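Local coordinates for protein internalin C2 (Listeria monocytogenes serotype 4b str. F2365, PDB 4FHO) that belongs to the leucine-rich-repeat internalins and probably takes part in adhesion to, or invasion of, host cells, at residues Thr148-Ser151 with Pro152-Gly155; Leu162-Asn166 with Asn167-Asp171. One frame throughout, in Å; residues are numbered along the deposited sequence. Where two conformers were deposited one is given.

Both contacts are short closures within the leucine-rich-repeat array, and they follow one another along the chain without nesting or crossing. After strand 139-141, the chain runs through T148-G155, where contact 1 closes the turn that starts the 3-10 segment on the way to the next strand. Strand 161-163 then joins the parallel sheet, and contact 2 closes the bend that leaves it, at 162-166 with 167-171. Their centres lie 11 Å apart. Stacking of successive coils brings them together: I150 of contact 1 packs on I164 and V169 of contact 2, while T148 CG2 lies 3.8 Å from Q168 CB at the surface.

Contact 1 (Thr148-Ser151 with Pro152-Gly155); sequences TNIS and PLAG
N149 OD1 accepts two bonds from S151, the residue that leads into P152, at the start of the short 3-10 turn on the side of the leucine-rich-repeat coil away from the parallel sheet. The backbone amide S151 N lies 3.1 Å from N149 OD1, which makes an Asx turn, and the hydroxyl S151 OG donates to N149 OD1 at 2.8 Å. The two donors approach differently: the amide comes from well above the carbonyl plane, 64° out of it, whereas the hydroxyl is tilted by only 16°. With chi1 at -67°, S151 OG sits beside its own backbone N, and this sets the hydroxyl on the same oxygen that the amide of the residue uses.

I150 O takes the bond of a 3-10 turn from L153 N, three residues on, 2.9 Å from I150 O; P152, which lies between, brings no N-H. I150 and L153 are both buried, and I150 also packs on L175. The closest approach of the two side chains, I150 CG2 to L153 CD1 at 3.3 Å, is doubtful, because I150 was modelled in two conformers. P152 CD lies 4.0 Å from N149 O, at the edge of the turn. A second bond, again spanning three residues, carries the turn through the proline: it is longer but nearly straight, with A154 N 3.2 Å from S151 O.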
loop_
_atom_site.group_PDB
_atom_site.type_symbol
_atom_site.label_atom_id
_atom_site.label_comp_id
_atom_site.label_asym_id
_atom_site.label_seq_id
_atom_site.Cartn_x
_atom_site.Cartn_y
_atom_site.Cartn_z
ATOM N N THR A 148 14.145 4.933 -6.241
ATOM C CA THR A 148 15.578 4.950 -5.974
ATOM C C THR A 148 15.852 5.054 -4.475
ATOM O O THR A 148 16.568 4.236 -3.932
ATOM C CB THR A 148 16.264 6.103 -6.746
ATOM O OG1 THR A 148 15.621 7.350 -6.445
ATOM C CG2 THR A 148 16.148 5.880 -8.238
ATOM N N ASN A 149 15.238 6.026 -3.805
ATOM C CA ASN A 149 15.567 6.392 -2.425
ATOM C C ASN A 149 14.600 5.738 -1.416
ATOM O O ASN A 149 13.401 5.923 -1.531
ATOM C CB ASN A 149 15.526 7.930 -2.303
ATOM C CG ASN A 149 16.134 8.455 -1.012
ATOM O OD1 ASN A 149 16.763 7.722 -0.244
ATOM N ND2 ASN A 149 15.978 9.748 -0.787
ATOM N N ILE A 150 15.154 4.998 -0.442
ATOM C CA ILE A 150 14.390 4.347 0.643
ATOM C C ILE A 150 14.450 5.176 1.948
ATOM O O ILE A 150 13.851 4.797 2.959
ATOM C CB ILE A 150 14.913 2.914 0.906
ATOM C CG1 ILE A 150 14.841 2.042 -0.346
ATOM C CG2 ILE A 150 14.098 2.173 1.956
ATOM C CD1 ILE A 150 15.255 0.614 -0.045
ATOM N N SER A 151 15.130 6.334 1.934
ATOM C CA SER A 151 15.248 7.185 3.148
ATOM C C SER A 151 13.931 7.417 3.923
ATOM O O SER A 151 13.932 7.292 5.148
ATOM C CB SER A 151 15.919 8.536 2.840
ATOM O OG SER A 151 17.269 8.310 2.493
ATOM N N PRO A 152 12.807 7.680 3.215
ATOM C CA PRO A 152 11.526 7.870 3.904
ATOM C C PRO A 152 10.972 6.696 4.703
ATOM O O PRO A 152 10.105 6.930 5.531
ATOM C CB PRO A 152 10.571 8.220 2.756
ATOM C CG PRO A 152 11.454 8.862 1.749
ATOM C CD PRO A 152 12.651 7.968 1.779
ATOM N N LEU A 153 11.446 5.469 4.456
ATOM C CA LEU A 153 11.052 4.293 5.245
ATOM C C LEU A 153 11.751 4.112 6.595
ATOM O O LEU A 153 11.298 3.289 7.395
ATOM C CB LEU A 153 11.250 2.996 4.435
ATOM C CG LEU A 153 10.699 2.903 3.017
ATOM C CD1 LEU A 153 10.874 1.479 2.500
ATOM C CD2 LEU A 153 9.240 3.332 2.969
ATOM N N ALA A 154 12.821 4.872 6.865
ATOM C CA ALA A 154 13.681 4.664 8.043
ATOM C C ALA A 154 12.967 4.685 9.396
ATOM O O ALA A 154 13.328 3.928 10.298
ATOM C CB ALA A 154 14.845 5.658 8.050
ATOM N N GLY A 155 11.951 5.533 9.516
ATOM C CA GLY A 155 11.114 5.598 10.707
ATOM C C GLY A 155 9.964 4.607 10.784
ATOM O O GLY A 155 9.252 4.603 11.786
#

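Contact 2 (Leu162-Asn166 with Asn167-Asp171)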
loop_
_atom_site.group_PDB
_atom_site.type_symbol
_atom_site.label_atom_id
_atom_site.label_comp_id
_atom_site.label_asym_id
_atom_site.label_seq_id
_atom_site.Cartn_x
_atom_site.Cartn_y
_atom_site.Cartn_z
ATOM N N LEU A 162 8.636 -6.152 3.725
ATOM C CA LEU A 162 8.961 -5.089 2.764
ATOM C C LEU A 162 9.327 -5.722 1.430
ATOM O O LEU A 162 10.268 -6.502 1.360
ATOM C CB LEU A 162 10.112 -4.210 3.259
ATOM C CG LEU A 162 10.612 -3.062 2.355
ATOM C CD1 LEU A 162 9.486 -2.102 1.954
ATOM C CD2 LEU A 162 11.755 -2.285 2.996
ATOM N N SER A 163 8.608 -5.340 0.376
ATOM C CA SER A 163 8.867 -5.813 -0.961
ATOM C C SER A 163 9.191 -4.610 -1.844
ATOM O O SER A 163 8.345 -3.745 -2.040
ATOM C CB SER A 163 7.637 -6.570 -1.447
ATOM O OG SER A 163 7.933 -7.311 -2.582
ATOM N N ILE A 164 10.414 -4.582 -2.376
ATOM C CA ILE A 164 10.940 -3.483 -3.200
ATOM C C ILE A 164 11.581 -3.966 -4.510
ATOM O O ILE A 164 12.359 -3.237 -5.126
ATOM C CB ILE A 164 11.948 -2.616 -2.399
ATOM C CG1 ILE A 164 13.097 -3.463 -1.839
ATOM C CG2 ILE A 164 11.229 -1.857 -1.285
ATOM C CD1 ILE A 164 14.281 -2.639 -1.371
ATOM N N GLY A 165 11.201 -5.158 -4.975
ATOM C CA GLY A 165 11.745 -5.733 -6.206
ATOM C C GLY A 165 11.410 -4.946 -7.457
ATOM O O GLY A 165 10.431 -4.228 -7.472
ATOM N N ASN A 166 12.267 -5.024 -8.474
ATOM C CA ASN A 166 12.098 -4.279 -9.735
ATOM C C ASN A 166 11.962 -2.766 -9.507
ATOM O O ASN A 166 10.941 -2.165 -9.829
ATOM C CB ASN A 166 10.923 -4.843 -10.552
ATOM C CG ASN A 166 11.114 -6.300 -10.912
ATOM O OD1 ASN A 166 11.785 -6.616 -11.884
ATOM N ND2 ASN A 166 10.532 -7.186 -10.130
ATOM N N ASN A 167 12.959 -2.198 -8.839
ATOM C CA ASN A 167 13.090 -0.755 -8.673
ATOM C C ASN A 167 14.532 -0.377 -9.068
ATOM O O ASN A 167 15.174 -1.144 -9.785
ATOM C CB ASN A 167 12.667 -0.381 -7.236
ATOM C CG ASN A 167 11.171 -0.253 -7.083
ATOM O OD1 ASN A 167 10.592 0.675 -7.604
ATOM N ND2 ASN A 167 10.535 -1.189 -6.378
ATOM N N GLN A 168 15.041 0.770 -8.610
ATOM C CA GLN A 168 16.403 1.216 -8.886
ATOM C C GLN A 168 17.129 1.537 -7.565
ATOM O O GLN A 168 17.941 2.447 -7.514
ATOM C CB GLN A 168 16.356 2.442 -9.803
ATOM C CG GLN A 168 15.653 2.238 -11.145
ATOM C CD GLN A 168 16.551 2.493 -12.341
ATOM O OE1 GLN A 168 17.385 1.655 -12.695
ATOM N NE2 GLN A 168 16.389 3.663 -12.969
ATOM N N VAL A 169 16.832 0.770 -6.511
ATOM C CA VAL A 169 17.355 1.011 -5.173
ATOM C C VAL A 169 18.837 0.636 -5.157
ATOM O O VAL A 169 19.191 -0.437 -5.632
ATOM C CB VAL A 169 16.595 0.179 -4.110
ATOM C CG1 VAL A 169 17.259 0.261 -2.744
ATOM C CG2 VAL A 169 15.154 0.637 -4.002
ATOM N N ASN A 170 19.684 1.524 -4.634
ATOM C CA ASN A 170 21.141 1.270 -4.485
ATOM C C ASN A 170 21.707 1.334 -3.066
ATOM O O ASN A 170 22.908 1.105 -2.882
ATOM C CB ASN A 170 21.955 2.184 -5.436
ATOM C CG ASN A 170 21.980 3.644 -5.001
ATOM O OD1 ASN A 170 21.275 4.473 -5.546
ATOM N ND2 ASN A 170 22.836 3.964 -4.038
ATOM N N ASP A 171 20.865 1.641 -2.080
ATOM C CA ASP A 171 21.311 1.871 -0.708
ATOM C C ASP A 171 20.264 1.276 0.237
ATOM O O ASP A 171 19.122 1.713 0.229
ATOM C CB ASP A 171 21.481 3.392 -0.494
ATOM C CG ASP A 171 22.309 3.748 0.737
ATOM O OD1 ASP A 171 22.538 2.899 1.628
ATOM O OD2 ASP A 171 22.741 4.915 0.808
#
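I164, just past the end of strand 161-163, meets N167 and V169 in the asparagine-ladder bend of the leucine-rich repeat, where the chain turns out of the parallel sheet. Its backbone oxygen I164 O takes a bond from N167 ND2 at 3.0 Å. The N-H points almost straight at the oxygen, at 170°, and the oxygen lies in the plane of the N167 amide. Seen from the acceptor, however, the donor stands well above the carbonyl plane, 70° out of it. I164 O is also bonded by N189 ND2 of the following coil, so two asparagines from successive coils share it.

G165 carries the chain on to N166, whose backbone takes up a left-handed conformation that turns the chain back. The bend brings the buried N167 side chain back to the carbonyl of I164, three residues earlier. A chi1 of -82° sets N167 CG beside the backbone N and lets ND2 reach back to I164 O. The same amide bridges to the preceding coil: ND2 also donates to L142 O, and OD1 accepts from I147 N. A buried amide is thereby satisfied at both ends, tying one coil to the next. Further along, N189 OD1 repeats the pattern by accepting from V169 N. The apolar part of the contact is looser, I164 CD1 lying 4.3 Å from V169 CG2.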